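Local coordinates for protein adenylyltransferase (Bartonella henselae str. Houston-1, PDB 5NH2), which transfers AMP from ATP onto tyrosine or threonine hydroxyls of host target proteins through its Fic domain, as a secreted virulence enzyme, at residues 104-115 / 146-154. Sequence-based numbering, arbitrary orientation.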
loop_
_atom_site.group_PDB
_atom_site.type_symbol
_atom_site.label_atom_id
_atom_site.label_comp_id
_atom_site.label_asym_id
_atom_site.label_seq_id
_atom_site.Cartn_x
_atom_site.Cartn_y
_atom_site.Cartn_z
ATOM N N ALA A 104 -5.139 -17.431 -8.384
ATOM C CA ALA A 104 -4.119 -16.759 -9.175
ATOM C C ALA A 104 -4.674 -15.661 -10.084
ATOM O O ALA A 104 -5.782 -15.146 -9.879
ATOM C CB ALA A 104 -3.375 -17.846 -9.929
ATOM N N PHE A 105 -3.962 -15.399 -11.163
ATOM C CA PHE A 105 -3.960 -14.123 -11.842
ATOM C C PHE A 105 -4.528 -14.301 -13.236
ATOM O O PHE A 105 -4.529 -15.403 -13.790
ATOM C CB PHE A 105 -2.541 -13.516 -11.967
ATOM C CG PHE A 105 -1.859 -13.256 -10.659
ATOM C CD1 PHE A 105 -2.535 -12.631 -9.605
ATOM C CD2 PHE A 105 -0.511 -13.620 -10.485
ATOM C CE1 PHE A 105 -1.864 -12.376 -8.370
ATOM C CE2 PHE A 105 0.155 -13.381 -9.299
ATOM C CZ PHE A 105 -0.515 -12.765 -8.217
ATOM N N ALA A 106 -5.049 -13.194 -13.769
ATOM C CA ALA A 106 -5.612 -13.215 -15.101
ATOM C C ALA A 106 -4.525 -13.616 -16.098
ATOM O O ALA A 106 -3.336 -13.302 -15.923
ATOM C CB ALA A 106 -6.190 -11.828 -15.432
ATOM N N ILE A 107 -4.950 -14.301 -17.155
ATOM C CA ILE A 107 -4.045 -14.877 -18.145
ATOM C C ILE A 107 -4.309 -14.230 -19.520
ATOM O O ILE A 107 -5.443 -14.256 -20.038
ATOM C CB ILE A 107 -4.206 -16.412 -18.167
ATOM C CG1 ILE A 107 -3.645 -17.012 -16.861
ATOM C CG2 ILE A 107 -3.552 -17.040 -19.392
ATOM C CD1 ILE A 107 -3.857 -18.524 -16.752
ATOM N N GLY A 108 -3.274 -13.598 -20.088
ATOM C CA GLY A 108 -3.345 -13.166 -21.481
ATOM C C GLY A 108 -4.502 -12.211 -21.765
ATOM O O GLY A 108 -4.620 -11.127 -21.165
ATOM N N ASP A 109 -5.371 -12.603 -22.707
ATOM C CA ASP A 109 -6.469 -11.737 -23.121
ATOM C C ASP A 109 -7.394 -11.366 -21.951
ATOM O O ASP A 109 -8.037 -10.309 -22.009
ATOM C CB ASP A 109 -7.233 -12.409 -24.271
ATOM C CG ASP A 109 -6.632 -12.089 -25.665
ATOM O OD1 ASP A 109 -5.402 -11.909 -25.780
ATOM O OD2 ASP A 109 -7.390 -12.003 -26.658
ATOM N N GLU A 110 -7.430 -12.187 -20.874
ATOM C CA GLU A 110 -8.206 -11.850 -19.674
ATOM C C GLU A 110 -7.712 -10.568 -19.023
ATOM O O GLU A 110 -8.510 -9.814 -18.462
ATOM C CB GLU A 110 -8.148 -12.977 -18.630
ATOM C CG GLU A 110 -8.645 -14.355 -19.092
ATOM C CD GLU A 110 -8.542 -15.400 -17.974
ATOM O OE1 GLU A 110 -9.121 -16.511 -18.143
ATOM O OE2 GLU A 110 -7.885 -15.102 -16.929
ATOM N N ILE A 111 -6.393 -10.346 -18.999
ATOM C CA ILE A 111 -5.865 -9.058 -18.531
ATOM C C ILE A 111 -6.479 -7.923 -19.333
ATOM O O ILE A 111 -7.038 -6.966 -18.769
ATOM C CB ILE A 111 -4.322 -9.025 -18.619
ATOM C CG1 ILE A 111 -3.706 -10.112 -17.745
ATOM C CG2 ILE A 111 -3.757 -7.632 -18.236
ATOM C CD1 ILE A 111 -2.427 -10.651 -18.354
ATOM N N GLN A 112 -6.441 -8.056 -20.666
ATOM C CA GLN A 112 -6.847 -6.957 -21.528
ATOM C C GLN A 112 -8.313 -6.622 -21.312
ATOM O O GLN A 112 -8.664 -5.461 -21.060
ATOM C CB GLN A 112 -6.591 -7.309 -22.999
ATOM C CG GLN A 112 -7.041 -6.193 -23.995
ATOM C CD GLN A 112 -6.117 -4.962 -23.994
ATOM O OE1 GLN A 112 -6.563 -3.852 -24.269
ATOM N NE2 GLN A 112 -4.829 -5.166 -23.704
ATOM N N GLU A 113 -9.178 -7.638 -21.395
ATOM C CA GLU A 113 -10.597 -7.469 -21.123
ATOM C C GLU A 113 -10.814 -6.795 -19.771
ATOM O O GLU A 113 -11.541 -5.788 -19.674
ATOM C CB GLU A 113 -11.292 -8.828 -21.143
ATOM C CG GLU A 113 -11.228 -9.588 -22.460
ATOM C CD GLU A 113 -11.645 -11.054 -22.290
ATOM O OE1 GLU A 113 -11.029 -11.945 -22.915
ATOM O OE2 GLU A 113 -12.585 -11.317 -21.505
ATOM N N GLY A 114 -10.135 -7.312 -18.726
ATOM C CA GLY A 114 -10.294 -6.743 -17.401
ATOM C C GLY A 114 -9.957 -5.261 -17.375
ATOM O O GLY A 114 -10.704 -4.454 -16.799
ATOM N N LEU A 115 -8.858 -4.866 -18.050
ATOM C CA LEU A 115 -8.487 -3.447 -17.962
ATOM C C LEU A 115 -9.492 -2.584 -18.710
ATOM O O LEU A 115 -9.859 -1.500 -18.230
ATOM C CB LEU A 115 -7.083 -3.202 -18.486
ATOM C CG LEU A 115 -6.008 -3.804 -17.600
ATOM C CD1 LEU A 115 -4.654 -3.833 -18.322
ATOM C CD2 LEU A 115 -5.969 -3.011 -16.262
ATOM N N SER A 146 -10.768 -6.417 -8.410
ATOM C CA SER A 146 -10.511 -6.777 -9.806
ATOM C C SER A 146 -9.053 -6.489 -10.217
ATOM O O SER A 146 -8.381 -7.341 -10.825
ATOM C CB SER A 146 -11.481 -6.044 -10.730
ATOM O OG SER A 146 -10.962 -6.070 -12.040
ATOM N N LEU A 147 -8.547 -5.288 -9.907
ATOM C CA LEU A 147 -7.137 -5.007 -10.209
ATOM C C LEU A 147 -6.198 -5.952 -9.470
ATOM O O LEU A 147 -5.105 -6.243 -9.966
ATOM C CB LEU A 147 -6.772 -3.565 -9.843
ATOM C CG LEU A 147 -5.468 -3.011 -10.402
ATOM C CD1 LEU A 147 -5.502 -3.110 -11.928
ATOM C CD2 LEU A 147 -5.287 -1.563 -9.967
ATOM N N ASN A 148 -6.593 -6.417 -8.272
ATOM C CA ASN A 148 -5.767 -7.397 -7.564
ATOM C C ASN A 148 -5.605 -8.657 -8.388
ATOM O O ASN A 148 -4.504 -9.214 -8.470
ATOM C CB ASN A 148 -6.378 -7.773 -6.214
ATOM C CG ASN A 148 -5.478 -7.456 -5.075
ATOM O OD1 ASN A 148 -4.727 -6.485 -5.129
ATOM N ND2 ASN A 148 -5.539 -8.263 -4.023
ATOM N N GLN A 149 -6.718 -9.141 -8.966
ATOM C CA GLN A 149 -6.693 -10.365 -9.753
ATOM C C GLN A 149 -5.969 -10.161 -11.082
ATOM O O GLN A 149 -5.298 -11.082 -11.573
ATOM C CB GLN A 149 -8.125 -10.869 -9.976
ATOM C CG GLN A 149 -8.208 -12.287 -10.546
ATOM C CD GLN A 149 -8.396 -12.290 -12.070
ATOM O OE1 GLN A 149 -8.681 -11.242 -12.668
ATOM N NE2 GLN A 149 -8.244 -13.471 -12.701
ATOM N N LEU A 150 -6.069 -8.963 -11.660
ATOM C CA LEU A 150 -5.526 -8.754 -12.990
ATOM C C LEU A 150 -4.001 -8.689 -12.936
ATOM O O LEU A 150 -3.318 -9.405 -13.685
ATOM C CB LEU A 150 -6.152 -7.504 -13.613
ATOM C CG LEU A 150 -7.658 -7.377 -13.983
ATOM C CD1 LEU A 150 -7.941 -5.920 -14.477
ATOM C CD2 LEU A 150 -8.215 -8.438 -15.015
ATOM N N HIS A 151 -3.446 -7.900 -11.991
ATOM C CA HIS A 151 -2.031 -7.961 -11.603
ATOM C C HIS A 151 -1.229 -7.762 -12.882
ATOM O O HIS A 151 -0.468 -8.643 -13.304
ATOM C CB HIS A 151 -1.762 -9.317 -10.915
ATOM C CG HIS A 151 -0.433 -9.431 -10.243
ATOM N ND1 HIS A 151 -0.202 -8.981 -8.957
ATOM C CD2 HIS A 151 0.733 -9.990 -10.663
ATOM C CE1 HIS A 151 1.059 -9.233 -8.626
ATOM N NE2 HIS A 151 1.654 -9.824 -9.653
ATOM N N PRO A 152 -1.521 -6.688 -13.607
ATOM C CA PRO A 152 -1.135 -6.624 -15.022
ATOM C C PRO A 152 0.340 -6.373 -15.287
ATOM O O PRO A 152 0.701 -6.394 -16.477
ATOM C CB PRO A 152 -1.987 -5.462 -15.590
ATOM C CG PRO A 152 -2.159 -4.511 -14.425
ATOM C CD PRO A 152 -2.202 -5.447 -13.147
ATOM N N PHE A 153 1.168 -6.009 -14.287
ATOM C CA PHE A 153 2.581 -5.716 -14.540
ATOM C C PHE A 153 3.466 -6.908 -14.186
ATOM O O PHE A 153 3.093 -7.772 -13.393
ATOM C CB PHE A 153 3.084 -4.465 -13.786
ATOM C CG PHE A 153 2.324 -3.219 -14.134
ATOM C CD1 PHE A 153 2.652 -2.495 -15.264
ATOM C CD2 PHE A 153 1.246 -2.804 -13.349
ATOM C CE1 PHE A 153 1.940 -1.362 -15.614
ATOM C CE2 PHE A 153 0.511 -1.671 -13.696
ATOM C CZ PHE A 153 0.851 -0.939 -14.826
ATOM N N ARG A 154 4.622 -6.977 -14.859
ATOM C CA ARG A 154 5.625 -7.989 -14.542
ATOM C C ARG A 154 6.098 -7.896 -13.090
ATOM O O ARG A 154 6.322 -8.931 -12.443
ATOM C CB ARG A 154 6.807 -7.863 -15.505
ATOM C CG ARG A 154 7.950 -8.758 -15.133
ATOM C CD ARG A 154 7.496 -10.200 -15.096
ATOM N NE ARG A 154 8.592 -11.132 -14.845
ATOM C CZ ARG A 154 8.947 -11.546 -13.632
ATOM N NH1 ARG A 154 8.302 -11.100 -12.562
ATOM N NH2 ARG A 154 9.949 -12.410 -13.484
HETATM O O HOH W 1 -12.072 -4.774 -14.186
#
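The start of the Fic motif, HPFxEGNGR, whose Glu155 to Arg159 bind ATP, is met here by the loop leading into helix 109-124. The histidine of the motif, His151, stacks on Phe105: the two ring centroids lie 3.9 Å apart and the planes differ by 2°, a face-to-face arrangement with His151 CG over the centre of the phenyl ring and Phe105 CZ over that of the imidazole. With CG anti to the backbone N (chi1 -169°), the imidazole extends over one face of the phenyl group, and His151 CB reaches the same face, 3.6 Å from Phe105 CD1. At the phenyl edge stands the carbonyl oxygen of Gln149, near the end of helix 133-150. That oxygen accepts a fairly straight hydrogen bond from Ala106 N (3.1 Å), the donor tilted out of the carbonyl plane, and also takes a CA-H contact from Phe105 CA at 3.3 Å. Two backbone groups of adjacent residues thus converge on one acceptor and pin the loop beside the histidine.

Deeper in, helix segments 109-115 and 146-150 run nearly antiparallel (157°), their axes 10.2 Å apart. Leu150 presses its CD2 to within 3.6 Å of Gly114 CA, where the absence of a side chain permits this close approach; its CD1 meets Leu115 CD2 at 3.9 Å. Pro152 CB rests on Ile111 CG2 and, less closely, on Leu115 CD1. Between the two helices a water links Gly114 O, to which it donates, with Ser146 OG.

Arg79 hydrogen-bonds the carbonyls of both Ala106 and His151, tying the loop to the motif. The Gln149 carbonyl holds the Phe105-Ala106 backbone, and the parallel stack would limit imidazole tilt; contact is through ring faces, with no polar partner for the ring nitrogens from 104-115.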